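Local structure of glucosidase (5Z3K) at residues V440-A445 and G474-E479; Q335-T340 and R371-N376; I133-V138 and K184-A189; S81-Y86 and C139-G144; P158-L163 and V197-N202. The protein probably hydrolyses O-glycosidic bonds as a beta-glucosidase of glycoside hydrolase family 39. One frame throughout, in Å; residues are numbered along the deposited sequence.

Contact 1 of 5, residues V440-A445 and G474-E479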
# COMPACT_ATOMS: atom_id res chain seq x y z
N VAL A 440 -18.69 2.51 23.83
CA VAL A 440 -18.35 3.42 22.74
C VAL A 440 -16.99 4.03 23.05
O VAL A 440 -16.83 4.73 24.07
CB VAL A 440 -19.40 4.53 22.57
CG1 VAL A 440 -19.09 5.37 21.35
CG2 VAL A 440 -20.81 3.94 22.54
N VAL A 441 -16.01 3.79 22.19
CA VAL A 441 -14.67 4.35 22.32
C VAL A 441 -14.36 5.18 21.08
O VAL A 441 -14.78 4.84 19.97
CB VAL A 441 -13.62 3.24 22.53
CG1 VAL A 441 -12.24 3.83 22.66
CG2 VAL A 441 -13.96 2.41 23.76
N ARG A 442 -13.60 6.26 21.27
CA ARG A 442 -13.24 7.15 20.17
C ARG A 442 -11.74 7.38 20.16
O ARG A 442 -11.16 7.69 21.20
CB ARG A 442 -13.99 8.48 20.30
CG ARG A 442 -13.41 9.64 19.51
CD ARG A 442 -14.33 10.88 19.62
NE ARG A 442 -14.09 11.68 20.82
CZ ARG A 442 -13.40 12.81 20.85
NH1 ARG A 442 -12.85 13.30 19.74
NH2 ARG A 442 -13.25 13.47 21.99
N TYR A 443 -11.11 7.22 18.98
CA TYR A 443 -9.69 7.48 18.75
C TYR A 443 -9.54 8.60 17.72
O TYR A 443 -10.31 8.69 16.77
CB TYR A 443 -8.95 6.23 18.24
CG TYR A 443 -9.17 4.98 19.05
CD1 TYR A 443 -10.31 4.21 18.86
CD2 TYR A 443 -8.24 4.57 19.99
CE1 TYR A 443 -10.52 3.06 19.60
CE2 TYR A 443 -8.44 3.42 20.74
CZ TYR A 443 -9.58 2.67 20.53
OH TYR A 443 -9.80 1.54 21.26
N ARG A 444 -8.49 9.42 17.89
CA ARG A 444 -8.34 10.63 17.10
C ARG A 444 -6.90 10.80 16.61
O ARG A 444 -5.96 10.66 17.40
CB ARG A 444 -8.73 11.86 17.94
CG ARG A 444 -8.38 13.19 17.32
CD ARG A 444 -9.27 13.48 16.11
NE ARG A 444 -10.68 13.58 16.47
CZ ARG A 444 -11.30 14.73 16.76
NH1 ARG A 444 -10.63 15.87 16.74
NH2 ARG A 444 -12.59 14.73 17.07
N ALA A 445 -6.74 11.14 15.34
CA ALA A 445 -5.44 11.54 14.80
C ALA A 445 -5.61 12.90 14.15
O ALA A 445 -6.35 13.04 13.17
CB ALA A 445 -4.88 10.51 13.81
N GLY A 474 -8.43 16.04 10.18
CA GLY A 474 -8.57 15.16 11.33
C GLY A 474 -9.18 13.84 10.92
O GLY A 474 -9.93 13.76 9.93
N VAL A 475 -8.85 12.80 11.68
CA VAL A 475 -9.28 11.43 11.44
C VAL A 475 -9.82 10.86 12.74
O VAL A 475 -9.18 11.00 13.80
CB VAL A 475 -8.12 10.56 10.90
CG1 VAL A 475 -8.59 9.12 10.65
CG2 VAL A 475 -7.55 11.17 9.61
N GLU A 476 -11.01 10.29 12.69
CA GLU A 476 -11.62 9.72 13.89
C GLU A 476 -12.17 8.31 13.70
O GLU A 476 -12.86 8.02 12.72
CB GLU A 476 -12.73 10.64 14.41
CG GLU A 476 -13.23 10.29 15.80
CD GLU A 476 -13.55 11.51 16.63
OE1 GLU A 476 -14.74 11.87 16.72
OE2 GLU A 476 -12.62 12.11 17.20
N LEU A 477 -11.86 7.44 14.65
CA LEU A 477 -12.37 6.07 14.65
C LEU A 477 -13.31 5.94 15.82
O LEU A 477 -12.92 6.20 16.96
CB LEU A 477 -11.24 5.04 14.76
CG LEU A 477 -11.71 3.58 14.87
CD1 LEU A 477 -12.40 3.17 13.57
CD2 LEU A 477 -10.51 2.65 15.14
N ILE A 478 -14.55 5.57 15.54
CA ILE A 478 -15.53 5.27 16.57
C ILE A 478 -15.64 3.76 16.64
O ILE A 478 -15.92 3.11 15.63
CB ILE A 478 -16.90 5.90 16.25
CG1 ILE A 478 -16.76 7.41 16.04
CG2 ILE A 478 -17.92 5.53 17.34
CD1 ILE A 478 -16.08 8.14 17.19
N GLU A 479 -15.44 3.21 17.83
CA GLU A 479 -15.48 1.77 18.04
C GLU A 479 -16.60 1.46 19.02
O GLU A 479 -16.59 1.96 20.14
CB GLU A 479 -14.14 1.26 18.57
CG GLU A 479 -13.96 -0.22 18.40
CD GLU A 479 -12.51 -0.61 18.50
OE1 GLU A 479 -11.79 -0.61 17.47
OE2 GLU A 479 -12.08 -0.89 19.64

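Contact 2 of 5, residues Q335-T340 and R371-N376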
# COMPACT_ATOMS: atom_id res chain seq x y z
N GLN A 335 -2.86 3.38 11.58
CA GLN A 335 -3.42 2.31 12.40
C GLN A 335 -4.94 2.30 12.34
O GLN A 335 -5.54 1.22 12.23
CB GLN A 335 -2.94 2.46 13.85
CG GLN A 335 -1.44 2.23 14.03
CD GLN A 335 -0.97 2.60 15.43
OE1 GLN A 335 -1.08 1.81 16.36
NE2 GLN A 335 -0.47 3.81 15.58
N LEU A 336 -5.59 3.46 12.45
CA LEU A 336 -7.05 3.47 12.46
C LEU A 336 -7.61 2.99 11.12
O LEU A 336 -8.64 2.30 11.09
CB LEU A 336 -7.58 4.86 12.78
CG LEU A 336 -7.07 5.54 14.05
CD1 LEU A 336 -7.87 6.81 14.25
CD2 LEU A 336 -7.18 4.63 15.26
N VAL A 337 -6.95 3.34 10.02
CA VAL A 337 -7.35 2.83 8.71
C VAL A 337 -7.25 1.30 8.68
O VAL A 337 -8.20 0.60 8.32
CB VAL A 337 -6.50 3.46 7.59
CG1 VAL A 337 -6.64 2.65 6.32
CG2 VAL A 337 -6.88 4.92 7.35
N GLY A 338 -6.08 0.77 9.04
CA GLY A 338 -5.90 -0.67 8.97
C GLY A 338 -6.89 -1.43 9.84
O GLY A 338 -7.37 -2.49 9.45
N GLN A 339 -7.19 -0.89 11.03
CA GLN A 339 -8.15 -1.55 11.89
C GLN A 339 -9.52 -1.58 11.25
O GLN A 339 -10.26 -2.57 11.38
CB GLN A 339 -8.19 -0.86 13.25
CG GLN A 339 -6.89 -1.10 14.03
CD GLN A 339 -6.65 -0.08 15.11
OE1 GLN A 339 -7.51 0.74 15.42
NE2 GLN A 339 -5.45 -0.12 15.70
N THR A 340 -9.89 -0.51 10.55
CA THR A 340 -11.18 -0.46 9.87
C THR A 340 -11.21 -1.45 8.71
O THR A 340 -12.21 -2.16 8.53
CB THR A 340 -11.47 0.96 9.39
OG1 THR A 340 -11.44 1.85 10.50
CG2 THR A 340 -12.85 1.02 8.74
N ARG A 371 -16.69 -0.74 13.70
CA ARG A 371 -15.71 0.33 13.51
C ARG A 371 -16.22 1.33 12.47
O ARG A 371 -16.59 0.93 11.37
CB ARG A 371 -14.36 -0.22 13.06
CG ARG A 371 -13.68 -1.03 14.15
CD ARG A 371 -12.26 -1.47 13.79
NE ARG A 371 -11.71 -2.14 14.97
CZ ARG A 371 -11.11 -3.33 14.96
NH1 ARG A 371 -10.94 -4.00 13.83
NH2 ARG A 371 -10.66 -3.82 16.11
N ILE A 372 -16.20 2.61 12.83
CA ILE A 372 -16.64 3.67 11.93
C ILE A 372 -15.51 4.67 11.80
O ILE A 372 -15.13 5.33 12.78
CB ILE A 372 -17.93 4.37 12.40
CG1 ILE A 372 -19.09 3.36 12.52
CG2 ILE A 372 -18.29 5.48 11.42
CD1 ILE A 372 -19.54 3.11 13.98
N LEU A 373 -14.95 4.78 10.60
CA LEU A 373 -13.79 5.60 10.32
C LEU A 373 -14.24 6.84 9.56
O LEU A 373 -15.00 6.73 8.60
CB LEU A 373 -12.78 4.82 9.48
CG LEU A 373 -11.53 5.58 9.07
CD1 LEU A 373 -10.62 5.79 10.31
CD2 LEU A 373 -10.79 4.84 8.00
N ILE A 374 -13.79 8.01 10.00
CA ILE A 374 -14.17 9.29 9.41
C ILE A 374 -12.93 10.13 9.20
O ILE A 374 -12.17 10.37 10.15
CB ILE A 374 -15.16 10.06 10.31
CG1 ILE A 374 -16.39 9.21 10.65
CG2 ILE A 374 -15.53 11.40 9.66
CD1 ILE A 374 -17.18 9.77 11.83
N SER A 375 -12.73 10.62 7.98
CA SER A 375 -11.67 11.58 7.71
C SER A 375 -12.28 12.85 7.15
O SER A 375 -13.13 12.80 6.25
CB SER A 375 -10.62 11.04 6.73
OG SER A 375 -9.59 12.01 6.52
N ASN A 376 -11.84 13.99 7.69
CA ASN A 376 -12.24 15.31 7.21
C ASN A 376 -11.01 15.93 6.55
O ASN A 376 -10.16 16.51 7.23
CB ASN A 376 -12.77 16.16 8.36
CG ASN A 376 -13.48 17.41 7.88
OD1 ASN A 376 -13.68 17.60 6.68
ND2 ASN A 376 -13.86 18.27 8.81

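Contact 3 of 5, residues I133-V138 and K184-A189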
# COMPACT_ATOMS: atom_id res chain seq x y z
N ILE A 133 15.36 -18.96 -4.93
CA ILE A 133 14.88 -17.98 -3.97
C ILE A 133 13.42 -18.24 -3.65
O ILE A 133 13.01 -18.21 -2.48
CB ILE A 133 15.10 -16.55 -4.51
CG1 ILE A 133 16.60 -16.22 -4.53
CG2 ILE A 133 14.31 -15.52 -3.69
CD1 ILE A 133 16.96 -15.08 -5.43
N VAL A 134 12.63 -18.55 -4.68
CA VAL A 134 11.22 -18.84 -4.46
C VAL A 134 11.07 -20.12 -3.65
O VAL A 134 10.26 -20.19 -2.72
CB VAL A 134 10.47 -18.93 -5.81
CG1 VAL A 134 9.02 -19.35 -5.60
CG2 VAL A 134 10.54 -17.59 -6.54
N ARG A 135 11.85 -21.15 -3.98
CA ARG A 135 11.78 -22.40 -3.23
C ARG A 135 12.21 -22.21 -1.79
O ARG A 135 11.70 -22.90 -0.89
CB ARG A 135 12.66 -23.46 -3.91
CG ARG A 135 12.05 -24.05 -5.16
CD ARG A 135 12.89 -25.19 -5.74
NE ARG A 135 12.31 -25.63 -7.01
CZ ARG A 135 11.19 -26.34 -7.10
NH1 ARG A 135 10.54 -26.72 -6.01
NH2 ARG A 135 10.71 -26.68 -8.29
N HIS A 136 13.15 -21.30 -1.54
CA HIS A 136 13.55 -21.02 -0.17
C HIS A 136 12.40 -20.43 0.64
O HIS A 136 12.22 -20.76 1.81
CB HIS A 136 14.76 -20.10 -0.16
CG HIS A 136 15.19 -19.66 1.20
ND1 HIS A 136 15.91 -20.48 2.06
CD2 HIS A 136 15.00 -18.50 1.86
CE1 HIS A 136 16.14 -19.83 3.18
NE2 HIS A 136 15.59 -18.63 3.09
N TYR A 137 11.59 -19.56 0.02
CA TYR A 137 10.53 -18.90 0.78
C TYR A 137 9.17 -19.58 0.66
O TYR A 137 8.25 -19.20 1.38
CB TYR A 137 10.43 -17.43 0.36
CG TYR A 137 11.62 -16.67 0.90
CD1 TYR A 137 11.80 -16.52 2.27
CD2 TYR A 137 12.60 -16.17 0.05
CE1 TYR A 137 12.90 -15.87 2.79
CE2 TYR A 137 13.71 -15.50 0.55
CZ TYR A 137 13.86 -15.35 1.92
OH TYR A 137 14.97 -14.72 2.45
N VAL A 138 9.03 -20.59 -0.21
CA VAL A 138 7.75 -21.27 -0.41
C VAL A 138 7.81 -22.74 -0.03
O VAL A 138 6.85 -23.27 0.55
CB VAL A 138 7.26 -21.10 -1.87
CG1 VAL A 138 5.99 -21.91 -2.09
CG2 VAL A 138 7.02 -19.62 -2.18
N LYS A 184 6.13 -20.04 -11.31
CA LYS A 184 5.08 -21.01 -11.59
C LYS A 184 5.60 -22.44 -11.54
O LYS A 184 4.85 -23.36 -11.21
CB LYS A 184 4.45 -20.72 -12.95
CG LYS A 184 3.71 -19.39 -13.01
CD LYS A 184 2.54 -19.37 -12.04
CE LYS A 184 1.62 -18.19 -12.30
NZ LYS A 184 0.48 -18.21 -11.36
N ARG A 185 6.88 -22.64 -11.87
CA ARG A 185 7.47 -23.97 -11.75
C ARG A 185 7.50 -24.42 -10.29
O ARG A 185 7.30 -25.61 -9.99
CB ARG A 185 8.88 -23.96 -12.35
CG ARG A 185 9.65 -25.26 -12.26
CD ARG A 185 10.99 -25.12 -13.00
NE ARG A 185 10.82 -24.50 -14.32
CZ ARG A 185 11.48 -23.42 -14.75
NH1 ARG A 185 12.38 -22.82 -13.98
NH2 ARG A 185 11.24 -22.95 -15.96
N VAL A 186 7.73 -23.49 -9.36
CA VAL A 186 7.80 -23.88 -7.96
C VAL A 186 6.41 -24.24 -7.44
O VAL A 186 6.22 -25.26 -6.76
CB VAL A 186 8.43 -22.76 -7.13
CG1 VAL A 186 8.31 -23.07 -5.63
CG2 VAL A 186 9.87 -22.55 -7.54
N ASP A 187 5.42 -23.43 -7.77
CA ASP A 187 4.06 -23.61 -7.30
C ASP A 187 3.12 -22.81 -8.18
O ASP A 187 3.15 -21.57 -8.18
CB ASP A 187 3.97 -23.17 -5.84
CG ASP A 187 2.59 -23.37 -5.24
OD1 ASP A 187 1.69 -23.94 -5.91
OD2 ASP A 187 2.40 -22.93 -4.09
N PRO A 188 2.27 -23.48 -8.96
CA PRO A 188 1.32 -22.75 -9.82
C PRO A 188 0.38 -21.83 -9.05
O PRO A 188 -0.16 -20.89 -9.64
CB PRO A 188 0.54 -23.87 -10.52
CG PRO A 188 1.43 -25.06 -10.46
CD PRO A 188 2.22 -24.94 -9.18
N ALA A 189 0.18 -22.06 -7.75
CA ALA A 189 -0.71 -21.23 -6.95
C ALA A 189 -0.11 -19.87 -6.61
O ALA A 189 -0.84 -18.99 -6.14
CB ALA A 189 -1.09 -21.95 -5.66

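Contact 4 of 5, residues S81-Y86 and C139-G144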
# COMPACT_ATOMS: atom_id res chain seq x y z
N SER A 81 22.98 -24.13 -7.26
CA SER A 81 22.27 -25.22 -6.60
C SER A 81 22.64 -25.37 -5.13
O SER A 81 22.04 -26.19 -4.44
CB SER A 81 22.54 -26.54 -7.33
OG SER A 81 21.91 -26.53 -8.59
N ASP A 82 23.63 -24.62 -4.66
CA ASP A 82 24.11 -24.74 -3.29
C ASP A 82 23.47 -23.65 -2.44
O ASP A 82 23.69 -22.46 -2.71
CB ASP A 82 25.63 -24.60 -3.26
CG ASP A 82 26.23 -24.89 -1.89
OD1 ASP A 82 25.52 -24.79 -0.87
OD2 ASP A 82 27.44 -25.20 -1.83
N PRO A 83 22.69 -23.99 -1.40
CA PRO A 83 22.15 -22.94 -0.52
C PRO A 83 23.21 -22.02 0.04
O PRO A 83 22.92 -20.84 0.32
CB PRO A 83 21.46 -23.74 0.59
CG PRO A 83 21.08 -25.02 -0.06
CD PRO A 83 22.21 -25.32 -1.02
N ALA A 84 24.45 -22.50 0.20
CA ALA A 84 25.52 -21.65 0.69
C ALA A 84 25.85 -20.50 -0.26
O ALA A 84 26.52 -19.55 0.16
CB ALA A 84 26.78 -22.49 0.96
N SER A 85 25.40 -20.56 -1.51
CA SER A 85 25.66 -19.49 -2.47
C SER A 85 24.70 -18.31 -2.31
O SER A 85 24.90 -17.28 -2.97
CB SER A 85 25.56 -20.01 -3.91
OG SER A 85 26.49 -21.05 -4.17
N TYR A 86 23.68 -18.44 -1.47
CA TYR A 86 22.63 -17.45 -1.30
C TYR A 86 22.82 -16.70 0.01
O TYR A 86 23.37 -17.23 0.97
CB TYR A 86 21.25 -18.11 -1.32
CG TYR A 86 20.91 -18.72 -2.66
CD1 TYR A 86 21.49 -19.92 -3.06
CD2 TYR A 86 20.02 -18.09 -3.52
CE1 TYR A 86 21.18 -20.49 -4.29
CE2 TYR A 86 19.70 -18.66 -4.76
CZ TYR A 86 20.30 -19.85 -5.13
OH TYR A 86 20.01 -20.41 -6.35
N CYS A 139 8.92 -23.43 -0.32
CA CYS A 139 9.03 -24.87 -0.12
C CYS A 139 10.07 -25.27 0.92
O CYS A 139 10.46 -26.44 0.96
CB CYS A 139 9.34 -25.57 -1.46
SG CYS A 139 8.19 -25.13 -2.77
N GLY A 140 10.54 -24.34 1.74
CA GLY A 140 11.53 -24.69 2.76
C GLY A 140 12.94 -24.96 2.27
O GLY A 140 13.77 -25.41 3.07
N TRP A 141 13.25 -24.69 1.00
CA TRP A 141 14.57 -25.00 0.45
C TRP A 141 15.66 -24.20 1.16
O TRP A 141 15.50 -23.02 1.45
CB TRP A 141 14.58 -24.68 -1.05
CG TRP A 141 15.79 -25.12 -1.80
CD1 TRP A 141 15.99 -26.35 -2.38
CD2 TRP A 141 16.95 -24.34 -2.11
NE1 TRP A 141 17.21 -26.38 -3.01
CE2 TRP A 141 17.82 -25.16 -2.86
CE3 TRP A 141 17.34 -23.02 -1.83
CZ2 TRP A 141 19.06 -24.71 -3.32
CZ3 TRP A 141 18.57 -22.58 -2.29
CH2 TRP A 141 19.42 -23.42 -3.03
N GLY A 142 16.78 -24.87 1.44
CA GLY A 142 17.91 -24.21 2.07
C GLY A 142 17.56 -23.61 3.42
O GLY A 142 17.85 -22.44 3.69
N ASP A 143 16.90 -24.42 4.26
CA ASP A 143 16.47 -24.01 5.59
C ASP A 143 15.55 -22.80 5.52
O ASP A 143 15.75 -21.79 6.20
CB ASP A 143 17.67 -23.74 6.50
CG ASP A 143 17.28 -23.61 7.95
OD1 ASP A 143 16.21 -24.14 8.33
OD2 ASP A 143 18.03 -22.96 8.71
N GLY A 144 14.52 -22.92 4.69
CA GLY A 144 13.66 -21.81 4.35
C GLY A 144 12.31 -21.87 5.03
O GLY A 144 12.14 -22.47 6.10

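Contact 5 of 5, residues P158-L163 and V197-N202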
# COMPACT_ATOMS: atom_id res chain seq x y z
N PRO A 158 10.43 0.67 -14.33
CA PRO A 158 11.31 0.61 -15.52
C PRO A 158 11.13 1.78 -16.46
O PRO A 158 12.03 2.07 -17.24
CB PRO A 158 10.91 -0.71 -16.19
CG PRO A 158 9.48 -0.91 -15.77
CD PRO A 158 9.45 -0.44 -14.34
N ASP A 159 9.98 2.47 -16.41
CA ASP A 159 9.72 3.63 -17.26
C ASP A 159 10.16 4.95 -16.61
O ASP A 159 9.91 6.01 -17.18
CB ASP A 159 8.23 3.70 -17.61
CG ASP A 159 7.32 3.60 -16.39
OD1 ASP A 159 7.74 3.03 -15.36
OD2 ASP A 159 6.17 4.10 -16.47
N PHE A 160 10.80 4.89 -15.44
CA PHE A 160 11.27 6.09 -14.75
C PHE A 160 12.63 6.49 -15.33
O PHE A 160 13.68 6.38 -14.68
CB PHE A 160 11.34 5.85 -13.25
CG PHE A 160 11.42 7.10 -12.43
CD1 PHE A 160 10.28 7.85 -12.19
CD2 PHE A 160 12.61 7.51 -11.88
CE1 PHE A 160 10.34 8.99 -11.42
CE2 PHE A 160 12.68 8.66 -11.12
CZ PHE A 160 11.55 9.40 -10.89
N GLY A 161 12.60 6.94 -16.58
CA GLY A 161 13.85 7.15 -17.28
C GLY A 161 14.65 5.86 -17.33
O GLY A 161 14.09 4.75 -17.41
N LYS A 162 15.97 5.99 -17.28
CA LYS A 162 16.87 4.86 -17.13
C LYS A 162 17.38 4.71 -15.70
O LYS A 162 18.38 4.03 -15.46
CB LYS A 162 18.06 4.99 -18.09
CG LYS A 162 17.66 5.26 -19.53
CD LYS A 162 16.95 4.08 -20.15
CE LYS A 162 16.62 4.34 -21.62
NZ LYS A 162 15.29 3.77 -22.03
N LEU A 163 16.69 5.33 -14.75
CA LEU A 163 17.18 5.39 -13.38
C LEU A 163 16.91 4.13 -12.58
O LEU A 163 17.59 3.91 -11.57
CB LEU A 163 16.57 6.60 -12.68
CG LEU A 163 16.96 7.95 -13.31
CD1 LEU A 163 16.34 9.11 -12.55
CD2 LEU A 163 18.47 8.09 -13.39
N VAL A 197 4.65 -0.03 -13.08
CA VAL A 197 4.63 1.17 -13.92
C VAL A 197 4.70 2.42 -13.06
O VAL A 197 3.85 2.64 -12.18
CB VAL A 197 3.36 1.17 -14.78
CG1 VAL A 197 3.37 2.37 -15.74
CG2 VAL A 197 3.22 -0.13 -15.55
N ALA A 198 5.69 3.27 -13.33
CA ALA A 198 5.81 4.53 -12.59
C ALA A 198 4.87 5.60 -13.11
O ALA A 198 4.41 6.44 -12.34
CB ALA A 198 7.25 5.05 -12.66
N PHE A 199 4.59 5.60 -14.42
CA PHE A 199 3.79 6.64 -15.07
C PHE A 199 2.57 6.00 -15.73
O PHE A 199 2.50 5.90 -16.96
CB PHE A 199 4.64 7.40 -16.10
CG PHE A 199 5.92 7.97 -15.52
CD1 PHE A 199 5.94 8.51 -14.25
CD2 PHE A 199 7.08 7.98 -16.27
CE1 PHE A 199 7.10 9.05 -13.72
CE2 PHE A 199 8.24 8.52 -15.75
CZ PHE A 199 8.25 9.05 -14.48
N PRO A 200 1.57 5.58 -14.93
CA PRO A 200 0.51 4.72 -15.47
C PRO A 200 -0.44 5.39 -16.45
O PRO A 200 -1.22 4.67 -17.09
CB PRO A 200 -0.26 4.27 -14.21
CG PRO A 200 0.03 5.34 -13.20
CD PRO A 200 1.44 5.78 -13.47
N LEU A 201 -0.43 6.71 -16.59
CA LEU A 201 -1.21 7.36 -17.64
C LEU A 201 -0.36 7.72 -18.85
O LEU A 201 -0.77 8.54 -19.67
CB LEU A 201 -1.92 8.60 -17.11
CG LEU A 201 -2.90 8.43 -15.94
CD1 LEU A 201 -3.57 9.76 -15.57
CD2 LEU A 201 -3.95 7.36 -16.24
N ASN A 202 0.83 7.12 -18.97
CA ASN A 202 1.74 7.37 -20.09
C ASN A 202 1.86 6.10 -20.92
O ASN A 202 2.22 5.05 -20.38
CB ASN A 202 3.12 7.81 -19.60
CG ASN A 202 3.16 9.27 -19.18
OD1 ASN A 202 2.58 9.65 -18.17
ND2 ASN A 202 3.87 10.09 -19.94
O HOH W 1 4.99 4.21 -18.96

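Contact 1 of 5, residues V440-A445 and G474-E479
Arg442 and Arg444, two residues apart on one strand, turn their guanidinium groups onto the same carboxylate oxygen, OE2 of Glu476 on the strand beside it. Arg444 comes side-on, NE at 2.5 Å and NH2 at 2.6 Å from Glu476 OE2, both from above the carboxylate plane; lengths so short are doubtful in their exact values. The Arg442 guanidinium is turned more sharply, its plane 69° from the carboxylate, yet its NH1 meets Glu476 OE2 on the syn side at 2.8 Å. Bends at chi2 and chi3 (70° and 63°) fold Arg444 back onto its cross-strand mate. OE1 of Glu476 bonds to Tyr424, and Asp455 and Asp446 give the two arginines further carboxylates, which would probably temper the repulsion between them. The frame is an antiparallel pair of neighbouring strands in the beta-sheet domain beside the barrel, with Arg444 and Glu476 a non-hydrogen-bonded pair. Tyr443 and Leu477, a hydrogen-bonded pair, occupy the other face; their side chains lie side by side and point the same way, Tyr443 CD1 4.0 Å from Leu477 CD2. At the ring edge Tyr443 CE1 meets Glu479 CB at 4.2 Å. Beside the arginines, Ile478 CD1 packs against Arg442 CB at 3.8 Å.

Contact 2 of 5, residues Q335-T340 and R371-N376
The carbonyl oxygen of Leu336 is gripped twice by Thr340, whose side chain in turn lies against Leu373 of the facing strand. Besides the ordinary helical bond from Thr340 N, the oxygen takes a hydrogen bond from Thr340 OG1 at 2.9 Å, and the two donors arrive from opposite faces of the carbonyl plane. The threonine can do this because its OG1 stands anti to its own carbonyl carbon (chi1 -57°), turned back along the helix. With its proton so engaged, the hydroxyl presents its oxygen to an apolar neighbour: Thr340 OG1 lies 3.4 Å from Leu373 CB. The leucine then divides its methyl groups between two successive helix residues, Leu373 CD1 resting 4.0 Å from Leu336 CB and CD2 equally far from Val337 CG2.

At the other end of the contact Arg371 stretches out from the strand, extended from CG to NE, and NH1 donates to Gln339 O at 2.9 Å. The bond is bent, with an angle of 132° at the hydrogen, and the donor sits above the carbonyl plane. Gln339 CB lies over one face of the same guanidinium, toward its rim. The charge has its salt-bridge partner in Glu479, which Arg371 NE meets; the carbonyl, in the last turn of the helix, would probably favour it further.

Helix 329-341, which follows the last barrel strand, thus lies against the beta-sheet domain. Leu477 of the adjoining strand 474-482 packs on Leu336, Gln339 and Thr340, while helix 277-291 also borders the contact, with Ala285 and Ala288 on Val337 and Ile289 on Leu373.

Contact 3 of 5, residues I133-V138 and K184-A189
Val186 fits its branched side chain against Val134 and Arg135, so the two segments meet through apolar atoms without a hydrogen bond between them. Val134 CG1, anti to its backbone N (chi1 175°), comes up to Val186 CB at 3.8 Å and lies just as close to both valine methyl groups. From the neighbouring position Arg135 crosses Val186 obliquely: its CG touches Val186 CG2 at 3.6 Å, and the chain runs extended to NE, bringing one face of the guanidinium over that same methyl, which sits toward the rim. Val138, one helical turn beyond Val134, adds a looser contact, its CB 4.4 Å from Val186 CG1.

These are the C-terminal ends of helices 123-138 and 169-186, consecutive in the chain and following neighbouring strands of the eight-stranded parallel barrel, so the contact belongs to the outer helical layer of a TIM barrel.

The second shell is polar. Arg135 and Arg185 keep their charged ends apart, NH2 of the first 6.4 Å from NE of the second, and both form salt bridges with Glu131, whose carboxylate would probably ease their mutual repulsion. Arg185 also reaches Glu127. Beyond Val186 the chain leaves the helix at Asp187, whose OD1 accepts from Ala189 N at 3.0 Å in an Asx turn. Lys184 ties the same turn to the helix, NZ donating to Pro188 O at 3.2 Å and pairing further out with Asp222.

Contact 4 of 5, residues S81-Y86 and C139-G144
Trp141 slides its six-membered ring beneath Pro83, whose CG stands over the indole face, offset toward the rim. Pro83 CG is 4.0 Å from the centroid of the six-membered ring of Trp141 and 21° off the normal, a CH-pi contact. The tryptophan CG stands anti to the backbone N (chi1 -171°), directing the side chain out from its own loop. The far end of the indole lies in the angle between Pro83 and Tyr86. There the edge of the indole is turned toward the face of the tyrosine in an offset edge-to-face pair, planes 79° apart and centroids 5.3 Å apart. Within this pair Trp141 CH2 comes nearest, 3.6 Å from Tyr86 CE1. Ser81 O lies at the indole edge, near the ring plane, 3.5 Å from Trp141 CZ2. Replacing Trp141 by an alanine would probably open a gap between the two loops, leaving Pro83 without its aromatic surface and Tyr86 without the edge that meets its face.

The proline ring also nears the other loop's backbone: Pro83 CB lies 3.9 Å from Gly142 CA. An Asx turn shapes the opposing loop, Asp82 OD1 accepting from Ala84 N at 2.7 Å at the start of the short 3-10 segment 83-85.

Tyr86 is fixed further by its hydroxyl, bonded to Pro80 O, and by the rings of Phe73 and Phe88. The contact joins the loop leading into helix 89-100 to the one leaving helix 123-138, on whose Asn132 and Arg135 Trp141 also packs and whose Val129 and Ile133 touch Tyr86.

Contact 5 of 5, residues P158-L163 and V197-N202
Two loops that follow neighbouring barrel strands, 151-154 and 191-197, are joined here at the C-terminal end of the parallel barrel, the end where TIM-barrel glycosidases carry their active sites. Asp159 makes the link with both carboxylate oxygens. Asp159 OD1 uses its syn lone pair to accept from Ala198 N at 2.9 Å, a nearly straight bond of 167°, while Asp159 OD2 takes Phe199 N at 3.0 Å, also on the syn side but 29° out of the carboxylate plane. Two successive backbone N-H groups are thus held by one side chain. A water donates to Asp159 OD2 at 2.8 Å and to Asn202 O, carrying the link across the type I turn 199-202. An alanine in place of Asp159 would probably leave the N-H groups of Ala198 and Phe199 without these acceptors and free the water from one of its anchors.

Beside the polar link, Phe160 and Phe199 meet rim to rim with planes 42° apart, CD1 of Phe160 only 3.3 Å from CZ of Phe199. Ala198 CB packs against Phe160 CD1 at 4.2 Å.

Strand 405-408 lies over Phe199 with Met405 and Leu407. Pro200, farther along the loop, rests on Trp226 and Trp228 of strand 223-229 and on Ile242 and Val246 of helix 238-252.

Contacts 1 and 2 form one continuous unit, their centres 7 Å apart. Strands 474-482 and 369-376 are sheet neighbours, with Glu476 N 2.8 Å from Ile374 O in a probable hydrogen bond, and Arg371 forms a salt bridge with Glu479. Contacts 3 and 4, centred 12 Å apart, are likewise coupled through the end of helix 123-138, where His136 ND1 lies 2.6 Å from Trp141 O, another probable hydrogen bond. Contact 5 stands alone at the end of the barrel expected to hold the active site; its nearest atoms are about 18 Å from contact 3, among the helix C-termini, and about 21 Å from contact 2, where barrel and beta-sheet domain meet.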